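PDB 4JF8: TrwG component of type IV secretion system from Bartonella birtlesii, which serves as the VirB8-family component of a type IV secretion system, probably contributing through this NTF2-like domain to assembly of the secretion machinery in the inner membrane. Local coordinates for residues A[46-50]-A[159-164]; A[52-57]-A[166-171]; A[68-72]-A[83-87]; A[97-102]-A[125-129]. All coordinates share one frame; numbering follows the deposited sequence.

Interaction 1. Residues A[46-50]-A[159-164]. With EDO (1,2-ethanediol), chain D.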
loop_
_atom_site.group_PDB
_atom_site.type_symbol
_atom_site.label_atom_id
_atom_site.label_comp_id
_atom_site.label_asym_id
_atom_site.label_seq_id
_atom_site.Cartn_x
_atom_site.Cartn_y
_atom_site.Cartn_z
ATOM N N ARG A 46 8.676 -1.073 11.742
ATOM C CA ARG A 46 9.397 -1.002 10.464
ATOM C C ARG A 46 8.434 -1.011 9.279
ATOM O O ARG A 46 8.653 -0.297 8.312
ATOM C CB ARG A 46 10.421 -2.130 10.322
ATOM C CG ARG A 46 11.682 -1.918 11.147
ATOM C CD ARG A 46 12.672 -3.036 10.927
ATOM N NE ARG A 46 13.994 -2.635 11.397
ATOM C CZ ARG A 46 14.968 -3.459 11.769
ATOM N NH1 ARG A 46 14.801 -4.779 11.757
ATOM N NH2 ARG A 46 16.116 -2.943 12.177
ATOM N N TYR A 47 7.363 -1.802 9.358
ATOM C CA TYR A 47 6.356 -1.819 8.290
ATOM C C TYR A 47 5.808 -0.412 8.063
ATOM O O TYR A 47 5.776 0.073 6.914
ATOM C CB TYR A 47 5.224 -2.781 8.636
ATOM C CG TYR A 47 4.074 -2.728 7.662
ATOM C CD1 TYR A 47 4.136 -3.406 6.460
ATOM C CD2 TYR A 47 2.946 -1.936 7.908
ATOM C CE1 TYR A 47 3.095 -3.353 5.544
ATOM C CE2 TYR A 47 1.900 -1.868 6.997
ATOM C CZ TYR A 47 1.994 -2.568 5.810
ATOM O OH TYR A 47 0.977 -2.509 4.880
ATOM N N TRP A 48 5.370 0.247 9.127
ATOM C CA TRP A 48 4.779 1.581 9.002
ATOM C C TRP A 48 5.783 2.656 8.596
ATOM O O TRP A 48 5.481 3.508 7.755
ATOM C CB TRP A 48 3.995 1.977 10.264
ATOM C CG TRP A 48 2.758 1.150 10.367
ATOM C CD1 TRP A 48 2.522 0.130 11.248
ATOM C CD2 TRP A 48 1.614 1.219 9.512
ATOM N NE1 TRP A 48 1.303 -0.437 10.983
ATOM C CE2 TRP A 48 0.726 0.203 9.916
ATOM C CE3 TRP A 48 1.270 2.021 8.417
ATOM C CZ2 TRP A 48 -0.497 -0.014 9.258
ATOM C CZ3 TRP A 48 0.059 1.808 7.798
ATOM C CH2 TRP A 48 -0.802 0.804 8.216
ATOM N N LEU A 49 6.984 2.597 9.162
ATOM C CA LEU A 49 8.033 3.540 8.800
ATOM C C LEU A 49 8.424 3.404 7.341
ATOM O O LEU A 49 8.647 4.404 6.660
ATOM C CB LEU A 49 9.253 3.338 9.699
ATOM C CG LEU A 49 9.008 3.755 11.164
ATOM C CD1 LEU A 49 10.039 3.104 12.088
ATOM C CD2 LEU A 49 8.963 5.269 11.354
ATOM N N ASN A 50 8.549 2.168 6.884
ATOM C CA ASN A 50 8.849 1.907 5.484
ATOM C C ASN A 50 7.746 2.457 4.576
ATOM O O ASN A 50 8.018 3.129 3.568
ATOM C CB ASN A 50 9.025 0.396 5.285
ATOM C CG ASN A 50 9.457 0.029 3.895
ATOM O OD1 ASN A 50 10.531 0.444 3.450
ATOM N ND2 ASN A 50 8.665 -0.799 3.212
ATOM N N LEU A 159 -7.353 1.894 6.496
ATOM C CA LEU A 159 -6.014 2.118 5.960
ATOM C C LEU A 159 -4.982 2.449 7.024
ATOM O O LEU A 159 -3.797 2.498 6.746
ATOM C CB LEU A 159 -6.039 3.228 4.892
ATOM C CG LEU A 159 -6.832 2.884 3.633
ATOM C CD1 LEU A 159 -7.012 4.113 2.739
ATOM C CD2 LEU A 159 -6.149 1.753 2.908
ATOM N N ASN A 160 -5.436 2.698 8.258
ATOM C CA ASN A 160 -4.506 3.004 9.348
ATOM C C ASN A 160 -5.029 2.417 10.659
ATOM O O ASN A 160 -5.423 3.145 11.563
ATOM C CB ASN A 160 -4.293 4.510 9.464
ATOM C CG ASN A 160 -3.207 4.874 10.460
ATOM O OD1 ASN A 160 -2.413 4.038 10.872
ATOM N ND2 ASN A 160 -3.151 6.127 10.820
ATOM N N PRO A 161 -5.044 1.087 10.759
ATOM C CA PRO A 161 -5.796 0.388 11.817
ATOM C C PRO A 161 -5.350 0.732 13.235
ATOM O O PRO A 161 -6.183 0.726 14.131
ATOM C CB PRO A 161 -5.553 -1.097 11.500
ATOM C CG PRO A 161 -4.316 -1.108 10.641
ATOM C CD PRO A 161 -4.453 0.135 9.815
ATOM N N LEU A 162 -4.058 1.000 13.428
ATOM C CA LEU A 162 -3.480 1.259 14.734
ATOM C C LEU A 162 -3.349 2.725 15.050
ATOM O O LEU A 162 -2.897 3.084 16.144
ATOM C CB LEU A 162 -2.118 0.585 14.830
ATOM C CG LEU A 162 -2.049 -0.900 14.479
ATOM C CD1 LEU A 162 -0.617 -1.378 14.608
ATOM C CD2 LEU A 162 -2.977 -1.714 15.346
ATOM N N GLY A 163 -3.687 3.587 14.104
ATOM C CA GLY A 163 -3.476 5.013 14.294
ATOM C C GLY A 163 -2.019 5.393 14.307
ATOM O O GLY A 163 -1.610 6.256 15.085
ATOM N N PHE A 164 -1.219 4.761 13.454
ATOM C CA PHE A 164 0.150 5.215 13.266
ATOM C C PHE A 164 0.154 6.669 12.822
ATOM O O PHE A 164 -0.565 7.041 11.914
ATOM C CB PHE A 164 0.834 4.349 12.202
ATOM C CG PHE A 164 2.249 4.775 11.868
ATOM C CD1 PHE A 164 3.311 4.439 12.696
ATOM C CD2 PHE A 164 2.519 5.478 10.711
ATOM C CE1 PHE A 164 4.614 4.805 12.384
ATOM C CE2 PHE A 164 3.809 5.841 10.411
ATOM C CZ PHE A 164 4.848 5.491 11.238
HETATM C C1 EDO D . -1.048 -3.837 9.986
HETATM O O1 EDO D . -1.526 -4.939 10.767
HETATM C C2 EDO D . 0.434 -3.679 10.266
HETATM O O2 EDO D . 0.551 -3.169 11.601
#
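W48 lays its CB over the middle of the F164 ring: CB stands 3.4 Å from the ring centroid and 8° off the normal, a CH-pi contact. The indole is displaced along the phenyl ring, so the five-membered ring and the F164 ring run at 24° to each other but barely overlap, and F164 CB touches the indole near its rim. F164 reaches this position with CG anti to the backbone N (chi1 177°). Farther along the indole, CZ2 meets P161 CD at 4.0 Å and CH2 approaches L159 O at 3.7 Å, while L49 CD2 meets the edge of the F164 ring at CZ (4.1 Å). W48 NE1 donates to O2 of a 1,2-ethanediol at 2.9 Å, beside L162 CD1, and the same molecule also bonds W48 NE1 of the second subunit.

The loop behind F164 is shaped by a type I turn from N160 to G163. N160 braces it, with ND2 donating to F164 O at 3.0 Å and OD1 accepting a weak bond from F164 N.

Y47 covers the opposite indole face, and its hydroxyl bonds Y47 of the second subunit, so the contact borders the interface with that subunit. Within the chain, the contact joins helix 42-57 to the loop between helix 154-159 and strand 164-173, with Y147 of strand 137-147 meeting F164 edge-to-face.

Interaction 2. Residues A[52-57]-A[166-171]. With EDO (1,2-ethanediol), chain C.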
loop_
_atom_site.group_PDB
_atom_site.type_symbol
_atom_site.label_atom_id
_atom_site.label_comp_id
_atom_site.label_asym_id
_atom_site.label_seq_id
_atom_site.Cartn_x
_atom_site.Cartn_y
_atom_site.Cartn_z
ATOM N N TYR A 52 5.738 4.810 5.194
ATOM C CA TYR A 52 5.774 6.254 5.238
ATOM C C TYR A 52 6.847 6.845 4.329
ATOM O O TYR A 52 6.558 7.725 3.514
ATOM C CB TYR A 52 5.965 6.755 6.679
ATOM C CG TYR A 52 5.698 8.242 6.802
ATOM C CD1 TYR A 52 4.384 8.703 6.872
ATOM C CD2 TYR A 52 6.728 9.190 6.763
ATOM C CE1 TYR A 52 4.093 10.055 6.943
ATOM C CE2 TYR A 52 6.444 10.540 6.836
ATOM C CZ TYR A 52 5.129 10.968 6.904
ATOM O OH TYR A 52 4.873 12.334 7.010
ATOM N N VAL A 53 8.073 6.362 4.458
ATOM C CA VAL A 53 9.161 6.909 3.675
ATOM C C VAL A 53 8.930 6.655 2.190
ATOM O O VAL A 53 9.136 7.543 1.359
ATOM C CB VAL A 53 10.534 6.393 4.160
ATOM C CG1 VAL A 53 11.631 6.826 3.194
ATOM C CG2 VAL A 53 10.841 6.931 5.556
ATOM N N LEU A 54 8.503 5.451 1.832
ATOM C CA LEU A 54 8.277 5.158 0.419
ATOM C C LEU A 54 7.183 6.056 -0.136
ATOM O O LEU A 54 7.293 6.564 -1.261
ATOM C CB LEU A 54 7.904 3.689 0.206
ATOM C CG LEU A 54 9.052 2.691 0.394
ATOM C CD1 LEU A 54 8.532 1.275 0.227
ATOM C CD2 LEU A 54 10.177 2.970 -0.601
ATOM N N ASN A 55 6.097 6.239 0.595
ATOM C CA ASN A 55 4.984 7.022 0.049
ATOM C C ASN A 55 5.271 8.514 0.037
ATOM O O ASN A 55 4.792 9.211 -0.855
ATOM C CB ASN A 55 3.676 6.701 0.764
ATOM C CG ASN A 55 3.063 5.428 0.263
ATOM O OD1 ASN A 55 2.329 5.437 -0.728
ATOM N ND2 ASN A 55 3.325 4.331 0.931
ATOM N N ARG A 56 6.069 8.995 0.970
ATOM C CA ARG A 56 6.342 10.430 1.062
ATOM C C ARG A 56 7.428 10.873 0.091
ATOM O O ARG A 56 7.331 11.946 -0.508
ATOM C CB ARG A 56 6.722 10.813 2.495
ATOM C CG ARG A 56 7.034 12.295 2.622
ATOM C CD ARG A 56 7.004 12.808 4.022
ATOM N NE ARG A 56 7.474 14.191 4.115
ATOM C CZ ARG A 56 7.241 15.014 5.128
ATOM N NH1 ARG A 56 6.459 14.661 6.146
ATOM N NH2 ARG A 56 7.771 16.234 5.115
ATOM N N GLU A 57 8.460 10.053 -0.052
ATOM C CA GLU A 57 9.632 10.456 -0.826
ATOM C C GLU A 57 9.542 10.067 -2.303
ATOM O O GLU A 57 10.197 10.665 -3.145
ATOM C CB GLU A 57 10.918 9.875 -0.205
ATOM C CG GLU A 57 11.217 10.354 1.210
ATOM C CD GLU A 57 11.442 11.850 1.314
ATOM O OE1 GLU A 57 11.897 12.482 0.330
ATOM O OE2 GLU A 57 11.163 12.397 2.397
ATOM N N VAL A 166 3.053 9.894 12.189
ATOM C CA VAL A 166 4.358 10.545 12.198
ATOM C C VAL A 166 4.158 11.916 12.825
ATOM O O VAL A 166 3.361 12.738 12.329
ATOM C CB VAL A 166 4.945 10.620 10.796
ATOM C CG1 VAL A 166 6.164 11.543 10.748
ATOM C CG2 VAL A 166 5.289 9.230 10.300
ATOM N N THR A 167 4.900 12.162 13.915
ATOM C CA THR A 167 4.783 13.396 14.696
ATOM C C THR A 167 5.881 14.393 14.364
ATOM O O THR A 167 5.750 15.578 14.669
ATOM C CB THR A 167 4.837 13.091 16.201
ATOM O OG1 THR A 167 6.084 12.437 16.485
ATOM C CG2 THR A 167 3.654 12.209 16.603
ATOM N N SER A 168 6.960 13.914 13.751
ATOM C CA SER A 168 8.032 14.777 13.243
ATOM C C SER A 168 8.748 14.050 12.127
ATOM O O SER A 168 8.899 12.842 12.178
ATOM C CB SER A 168 9.002 15.200 14.357
ATOM O OG SER A 168 9.726 14.124 14.866
ATOM N N TYR A 169 9.199 14.789 11.127
ATOM C CA TYR A 169 9.878 14.182 9.993
ATOM C C TYR A 169 10.813 15.189 9.363
ATOM O O TYR A 169 10.379 16.249 8.939
ATOM C CB TYR A 169 8.857 13.700 8.967
ATOM C CG TYR A 169 9.451 12.973 7.797
ATOM C CD1 TYR A 169 9.583 11.592 7.822
ATOM C CD2 TYR A 169 9.852 13.634 6.644
ATOM C CE1 TYR A 169 10.094 10.901 6.749
ATOM C CE2 TYR A 169 10.365 12.953 5.573
ATOM C CZ TYR A 169 10.484 11.579 5.625
ATOM O OH TYR A 169 10.985 10.850 4.567
ATOM N N ARG A 170 12.072 14.810 9.254
ATOM C CA ARG A 170 13.038 15.565 8.475
ATOM C C ARG A 170 13.922 14.608 7.716
ATOM O O ARG A 170 14.074 13.440 8.109
ATOM C CB ARG A 170 13.907 16.469 9.362
ATOM C CG ARG A 170 14.716 15.730 10.405
ATOM C CD ARG A 170 15.606 16.662 11.231
ATOM N NE ARG A 170 16.570 17.372 10.397
ATOM C CZ ARG A 170 16.701 18.695 10.273
ATOM N NH1 ARG A 170 15.988 19.557 10.992
ATOM N NH2 ARG A 170 17.610 19.150 9.427
ATOM N N THR A 171 14.513 15.099 6.624
ATOM C CA THR A 171 15.529 14.351 5.868
ATOM C C THR A 171 16.792 15.187 5.778
ATOM O O THR A 171 16.741 16.418 5.783
ATOM C CB THR A 171 15.044 13.970 4.461
ATOM O OG1 THR A 171 14.673 15.157 3.766
ATOM C CG2 THR A 171 13.868 13.044 4.534
HETATM C C1 EDO C . 4.901 11.856 -3.163
HETATM O O1 EDO C . 5.846 12.795 -2.621
HETATM C C2 EDO C . 3.535 12.088 -2.579
HETATM O O2 EDO C . 3.589 11.672 -1.246
HETATM O O HOH W 1 7.788 16.946 7.840
HETATM O O HOH W 2 13.823 14.323 1.251
#
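Y169 carries the largest buried area here, its ring held between R56, Y52 and E57. The R56 guanidinium lies across one part of the ring, with CZ 3.3 Å from Y169 CD2 and the two planes 28° apart; R56 CD adds a CH-pi contact toward the rim of the same face. Y52 turns its edge toward the Y169 ring in an offset edge-to-face pair, the closest atoms being Y52 CE2 and Y169 CD1 at 3.5 Å. At the far end, Y169 OH donates to E57 OE2 at 2.7 Å, meeting the carboxylate oxygen on its anti side, and the carboxylate is nearly coplanar with the phenol ring.

V166 packs on Y52 in turn. Its CG2 sits 3.5 Å from the centroid of the Y52 ring, only 7° off its normal, a second CH-pi contact. Chi1 of Y52 (-167°) sets CG anti to the backbone N and swings the ring toward the strand.

The arginine is fixed from several sides. R56 NH1 donates in the guanidinium plane to Y52 OH at 2.9 Å, a hydroxyl that also bonds S75 OG, and water 1 links R56 NH2 to Y169 O. Water 2 connects E57 OE1 with T171 OG1. The cation over the ring and the carboxylate at its hydroxyl would probably polarise Y169.

The axes of segments 52-57 and 166-171 pass 11.8 Å apart; V53 touches V120 and F122, and E57 touches F122, of strand 117-128. A long helix, here 42-57, packed across a curved antiparallel sheet is characteristic of the NTF2-like fold shared by VirB8 domains.

Interaction 3. Residues A[68-72]-A[83-87]. With EDO (1,2-ethanediol), chain C.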
loop_
_atom_site.group_PDB
_atom_site.type_symbol
_atom_site.label_atom_id
_atom_site.label_comp_id
_atom_site.label_asym_id
_atom_site.label_seq_id
_atom_site.Cartn_x
_atom_site.Cartn_y
_atom_site.Cartn_z
ATOM N N TYR A 68 0.465 10.430 -2.012
ATOM C CA TYR A 68 0.124 11.668 -1.325
ATOM C C TYR A 68 -0.916 11.404 -0.227
ATOM O O TYR A 68 -0.778 11.839 0.916
ATOM C CB TYR A 68 -0.378 12.688 -2.343
ATOM C CG TYR A 68 -0.758 14.028 -1.793
ATOM C CD1 TYR A 68 0.127 15.099 -1.837
ATOM C CD2 TYR A 68 -2.031 14.248 -1.274
ATOM C CE1 TYR A 68 -0.244 16.340 -1.363
ATOM C CE2 TYR A 68 -2.405 15.501 -0.801
ATOM C CZ TYR A 68 -1.502 16.526 -0.851
ATOM O OH TYR A 68 -1.880 17.779 -0.414
ATOM N N ASP A 69 -1.977 10.687 -0.580
ATOM C CA ASP A 69 -3.022 10.427 0.399
ATOM C C ASP A 69 -2.529 9.577 1.550
ATOM O O ASP A 69 -2.927 9.779 2.689
ATOM C CB ASP A 69 -4.242 9.784 -0.266
ATOM C CG ASP A 69 -5.002 10.744 -1.171
ATOM O OD1 ASP A 69 -4.873 11.975 -1.022
ATOM O OD2 ASP A 69 -5.775 10.260 -2.020
ATOM N N THR A 70 -1.685 8.589 1.262
ATOM C CA THR A 70 -1.142 7.747 2.323
ATOM C C THR A 70 -0.275 8.584 3.258
ATOM O O THR A 70 -0.383 8.497 4.488
ATOM C CB THR A 70 -0.322 6.586 1.736
ATOM O OG1 THR A 70 -1.159 5.742 0.943
ATOM C CG2 THR A 70 0.338 5.770 2.801
ATOM N N THR A 71 0.599 9.401 2.671
ATOM C CA THR A 71 1.442 10.257 3.497
ATOM C C THR A 71 0.590 11.150 4.410
ATOM O O THR A 71 0.853 11.258 5.619
ATOM C CB THR A 71 2.371 11.120 2.644
ATOM O OG1 THR A 71 3.183 10.276 1.835
ATOM C CG2 THR A 71 3.278 11.951 3.514
ATOM N N ALA A 72 -0.443 11.761 3.854
ATOM C CA ALA A 72 -1.303 12.629 4.652
ATOM C C ALA A 72 -1.989 11.872 5.783
ATOM O O ALA A 72 -2.054 12.339 6.921
ATOM C CB ALA A 72 -2.329 13.326 3.778
ATOM N N PHE A 83 4.252 18.693 4.897
ATOM C CA PHE A 83 4.269 17.872 3.689
ATOM C C PHE A 83 3.517 18.562 2.544
ATOM O O PHE A 83 3.982 18.602 1.406
ATOM C CB PHE A 83 3.643 16.509 3.990
ATOM C CG PHE A 83 3.376 15.702 2.771
ATOM C CD1 PHE A 83 4.416 15.210 1.997
ATOM C CD2 PHE A 83 2.070 15.409 2.405
ATOM C CE1 PHE A 83 4.149 14.473 0.865
ATOM C CE2 PHE A 83 1.802 14.658 1.280
ATOM C CZ PHE A 83 2.833 14.198 0.503
ATOM N N TYR A 84 2.371 19.159 2.851
ATOM C CA TYR A 84 1.534 19.767 1.826
ATOM C C TYR A 84 2.277 20.873 1.116
ATOM O O TYR A 84 2.049 21.102 -0.081
ATOM C CB TYR A 84 0.243 20.342 2.411
ATOM C CG TYR A 84 -0.756 19.339 2.955
ATOM C CD1 TYR A 84 -0.785 18.015 2.522
ATOM C CD2 TYR A 84 -1.720 19.736 3.884
ATOM C CE1 TYR A 84 -1.731 17.133 3.000
ATOM C CE2 TYR A 84 -2.654 18.858 4.360
ATOM C CZ TYR A 84 -2.653 17.548 3.929
ATOM O OH TYR A 84 -3.598 16.666 4.444
ATOM N N LYS A 85 3.171 21.563 1.810
ATOM C CA LYS A 85 3.896 22.676 1.185
ATOM C C LYS A 85 4.762 22.216 0.016
ATOM O O LYS A 85 4.984 22.985 -0.919
ATOM C CB LYS A 85 4.741 23.422 2.213
ATOM C CG LYS A 85 3.905 24.207 3.202
ATOM C CD LYS A 85 4.765 25.050 4.122
ATOM C CE LYS A 85 3.958 25.637 5.267
ATOM N NZ LYS A 85 2.552 26.023 4.940
ATOM N N ILE A 86 5.216 20.964 0.027
ATOM C CA ILE A 86 5.972 20.420 -1.108
ATOM C C ILE A 86 5.150 20.502 -2.401
ATOM O O ILE A 86 5.707 20.624 -3.489
ATOM C CB ILE A 86 6.390 18.951 -0.830
ATOM C CG1 ILE A 86 7.345 18.889 0.373
ATOM C CG2 ILE A 86 7.033 18.304 -2.053
ATOM C CD1 ILE A 86 7.651 17.497 0.858
ATOM N N TYR A 87 3.820 20.425 -2.266
ATOM C CA TYR A 87 2.855 20.424 -3.370
ATOM C C TYR A 87 2.045 21.712 -3.469
ATOM O O TYR A 87 0.954 21.717 -4.045
ATOM C CB TYR A 87 1.953 19.155 -3.253
ATOM C CG TYR A 87 2.806 17.925 -3.474
ATOM C CD1 TYR A 87 3.146 17.547 -4.758
ATOM C CD2 TYR A 87 3.351 17.202 -2.417
ATOM C CE1 TYR A 87 3.968 16.461 -4.994
ATOM C CE2 TYR A 87 4.189 16.105 -2.639
ATOM C CZ TYR A 87 4.501 15.756 -3.947
ATOM O OH TYR A 87 5.353 14.717 -4.252
HETATM C C1 EDO C . 4.901 11.856 -3.163
HETATM O O1 EDO C . 5.846 12.795 -2.621
HETATM C C2 EDO C . 3.535 12.088 -2.579
HETATM O O2 EDO C . 3.589 11.672 -1.246
HETATM O O HOH W 3 -0.641 20.234 -1.089
#
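Between segments 68-72 and 83-87 the nearest CA atoms are those of A72 and F83, 7.7 Å apart, and the consecutive helices 64-73 and 77-85 on which they lie hold an aromatic cluster of Y68, F83, Y84 and Y87 in the helical layer of this VirB8-type domain.

Y68 stands at its centre and meets each of the other three rings differently. F83 is inclined to it at 45°, neither stacked nor edge-to-face, with Y68 CD1 and F83 CE2 3.6 Å apart. Y84 runs nearly parallel to Y68 but slid aside, so there is little overlap; the Y68 hydroxyl approaches the Y84 ring obliquely, Y68 OH to Y84 CD1 3.1 Å. Y87 offers its face to the edge of Y68 in an offset edge-to-face pair with planes at 82°. Chi1 of Y68 (-179°) extends the ring out from helix 64-73 toward these neighbours.

T71 works from the other side of F83. Its CG2 stands 3.5 Å from the centroid of the F83 ring, almost exactly on the ring normal, making a CH-pi contact, while OG1 turns to N67 O in its own helix. A72 CB adds an apolar touch on Y84 at the ring edge, near OH and CE1.

Water 3 bonds Y68 OH at 2.8 Å and donates to Y84 O, linking the Y68 hydroxyl to the backbone of Y84. R56 of helix 42-57 packs on T71, and a 1,2-ethanediol bonded to N55 O and R56 O bridges that helix to Y87: Y87 OH donates to its O1 at 2.6 Å.

Interaction 4. Residues A[97-102]-A[125-129]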
loop_
_atom_site.group_PDB
_atom_site.type_symbol
_atom_site.label_atom_id
_atom_site.label_comp_id
_atom_site.label_asym_id
_atom_site.label_seq_id
_atom_site.Cartn_x
_atom_site.Cartn_y
_atom_site.Cartn_z
ATOM N N LEU A 97 7.518 18.651 -11.887
ATOM C CA LEU A 97 7.872 17.367 -12.476
ATOM C C LEU A 97 6.776 16.780 -13.351
ATOM O O LEU A 97 7.096 16.008 -14.245
ATOM C CB LEU A 97 8.264 16.361 -11.393
ATOM C CG LEU A 97 9.439 16.782 -10.500
ATOM C CD1 LEU A 97 9.752 15.663 -9.509
ATOM C CD2 LEU A 97 10.665 17.154 -11.332
ATOM N N SER A 98 5.512 17.111 -13.091
ATOM C CA SER A 98 4.405 16.601 -13.884
ATOM C C SER A 98 4.527 15.077 -14.045
ATOM O O SER A 98 4.798 14.349 -13.092
ATOM C CB SER A 98 4.384 17.343 -15.233
ATOM O OG SER A 98 3.271 16.987 -16.031
ATOM N N ASN A 99 4.340 14.584 -15.259
ATOM C CA ASN A 99 4.580 13.179 -15.536
ATOM C C ASN A 99 5.882 13.012 -16.300
ATOM O O ASN A 99 6.081 11.994 -16.971
ATOM C CB ASN A 99 3.425 12.568 -16.324
ATOM C CG ASN A 99 3.276 13.156 -17.709
ATOM O OD1 ASN A 99 3.763 14.240 -18.000
ATOM N ND2 ASN A 99 2.568 12.430 -18.574
ATOM N N LYS A 100 6.784 13.983 -16.170
ATOM C CA LYS A 100 8.012 13.989 -16.951
ATOM C C LYS A 100 9.237 13.569 -16.159
ATOM O O LYS A 100 10.345 13.588 -16.663
ATOM C CB LYS A 100 8.211 15.382 -17.546
ATOM C CG LYS A 100 7.074 15.825 -18.488
ATOM C CD LYS A 100 6.841 14.814 -19.605
ATOM C CE LYS A 100 5.928 15.348 -20.712
ATOM N NZ LYS A 100 4.489 15.379 -20.340
ATOM N N ALA A 101 9.047 13.169 -14.907
ATOM C CA ALA A 101 10.139 12.595 -14.122
ATOM C C ALA A 101 9.568 11.775 -13.003
ATOM O O ALA A 101 8.456 12.053 -12.536
ATOM C CB ALA A 101 11.006 13.686 -13.536
ATOM N N ARG A 102 10.362 10.799 -12.575
ATOM C CA ARG A 102 10.077 10.004 -11.385
ATOM C C ARG A 102 11.247 10.194 -10.436
ATOM O O ARG A 102 12.386 10.349 -10.878
ATOM C CB ARG A 102 9.972 8.512 -11.721
ATOM C CG ARG A 102 8.681 8.075 -12.366
ATOM C CD ARG A 102 8.515 6.559 -12.391
ATOM N NE ARG A 102 7.332 6.175 -13.145
ATOM C CZ ARG A 102 7.340 6.006 -14.460
ATOM N NH1 ARG A 102 8.478 6.131 -15.109
ATOM N NH2 ARG A 102 6.232 5.674 -15.105
ATOM N N GLN A 125 16.718 8.784 -6.499
ATOM C CA GLN A 125 17.335 9.044 -7.790
ATOM C C GLN A 125 16.246 9.463 -8.763
ATOM O O GLN A 125 15.214 8.795 -8.922
ATOM C CB GLN A 125 18.081 7.820 -8.297
ATOM C CG GLN A 125 18.914 8.130 -9.531
ATOM C CD GLN A 125 19.900 7.030 -9.855
ATOM O OE1 GLN A 125 19.601 5.850 -9.656
ATOM N NE2 GLN A 125 21.072 7.411 -10.333
ATOM N N GLN A 126 16.483 10.578 -9.428
ATOM C CA GLN A 126 15.508 11.111 -10.372
ATOM C C GLN A 126 15.770 10.571 -11.765
ATOM O O GLN A 126 16.910 10.578 -12.249
ATOM C CB GLN A 126 15.555 12.631 -10.380
ATOM C CG GLN A 126 14.503 13.271 -11.286
ATOM C CD GLN A 126 14.365 14.747 -11.072
ATOM O OE1 GLN A 126 14.376 15.216 -9.937
ATOM N NE2 GLN A 126 14.203 15.489 -12.151
ATOM N N HIS A 127 14.718 10.056 -12.385
ATOM C CA HIS A 127 14.761 9.587 -13.760
ATOM C C HIS A 127 13.818 10.447 -14.556
ATOM O O HIS A 127 12.612 10.366 -14.359
ATOM C CB HIS A 127 14.294 8.148 -13.857
ATOM C CG HIS A 127 15.188 7.173 -13.179
ATOM N ND1 HIS A 127 16.055 6.370 -13.879
ATOM C CD2 HIS A 127 15.358 6.870 -11.872
ATOM C CE1 HIS A 127 16.731 5.615 -13.031
ATOM N NE2 HIS A 127 16.331 5.900 -11.809
ATOM N N ASP A 128 14.342 11.263 -15.461
ATOM C CA ASP A 128 13.483 12.055 -16.325
ATOM C C ASP A 128 12.956 11.141 -17.416
ATOM O O ASP A 128 13.627 10.197 -17.841
ATOM C CB ASP A 128 14.257 13.203 -16.964
ATOM C CG ASP A 128 14.671 14.281 -15.958
ATOM O OD1 ASP A 128 14.217 14.262 -14.816
ATOM O OD2 ASP A 128 15.486 15.150 -16.332
ATOM N N SER A 129 11.761 11.455 -17.887
ATOM C CA SER A 129 11.115 10.665 -18.938
ATOM C C SER A 129 11.944 10.677 -20.215
ATOM O O SER A 129 11.852 9.751 -21.022
ATOM C CB SER A 129 9.695 11.187 -19.226
ATOM O OG SER A 129 9.666 12.525 -19.631
HETATM O O HOH W 4 11.652 14.738 -18.905
#
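K100 O receives two hydrogen bonds, one from S129 N at 2.8 Å and one from water 4, also at 2.8 Å. The S129 bond is nearly straight at nitrogen (173°), yet its donor sits well above the carbonyl plane. Chi1 of S129 (59°) places OG, which shares water 4, between its own backbone N and carbonyl carbon, 3.2 Å from K100 O.

Two residues further on, R102 and H127 form a hydrogen-bonded antiparallel pair: R102 N donates to H127 O at 2.9 Å and H127 N to R102 O at 2.8 Å, the latter nearly along the C=O axis. A101 and D128 make the adjoining non-hydrogen-bonded pair, CA atoms 4.0 Å apart. These are the open ends of the beta hairpin of strands 101-112 and 117-128, at one edge of the four-stranded antiparallel sheet of the NTF2-like fold.

On the face of A101 and D128, Q126 extends its amide toward the carboxylate. NE2 donates to the syn lone pair of D128 OD1 at 2.9 Å with an angle of 179°, in the plane of its own amide, which would hold the amide in that orientation; A101 CB packs beside both groups, and L97 CD2 touches Q126 NE2.

The strand is entered through a type II' turn from L97 to K100, closed by K100 N donating to L97 O, with S98 at positive phi. N99 OD1 accepts from K100 NZ at 2.7 Å, folding the lysine back over the turn. On the face of H127, R102 NE and NH2 pair, in the conformer given, with D60 and D62 in salt bridges.

Overall arrangement
Interactions 1 and 2 are successive contacts of helix 42-57, which meets first the loop before strand 164-173 and then the strand itself; their centres lie 12 Å apart. Interaction 2 also touches interaction 3, with R56 CA 3.3 Å from T71 OG1, and the two share one 1,2-ethanediol, probably from the crystallisation liquor. Helix 42-57 is thus packed between the sheet and helices 64-73 and 77-85. Interaction 4 is separate, its centre about 28 Å from that of interaction 1 and on the other side of the chain's centre, though it belongs to the sheet that interaction 2 reaches. Of the four, only interaction 1 is touched by the second subunit.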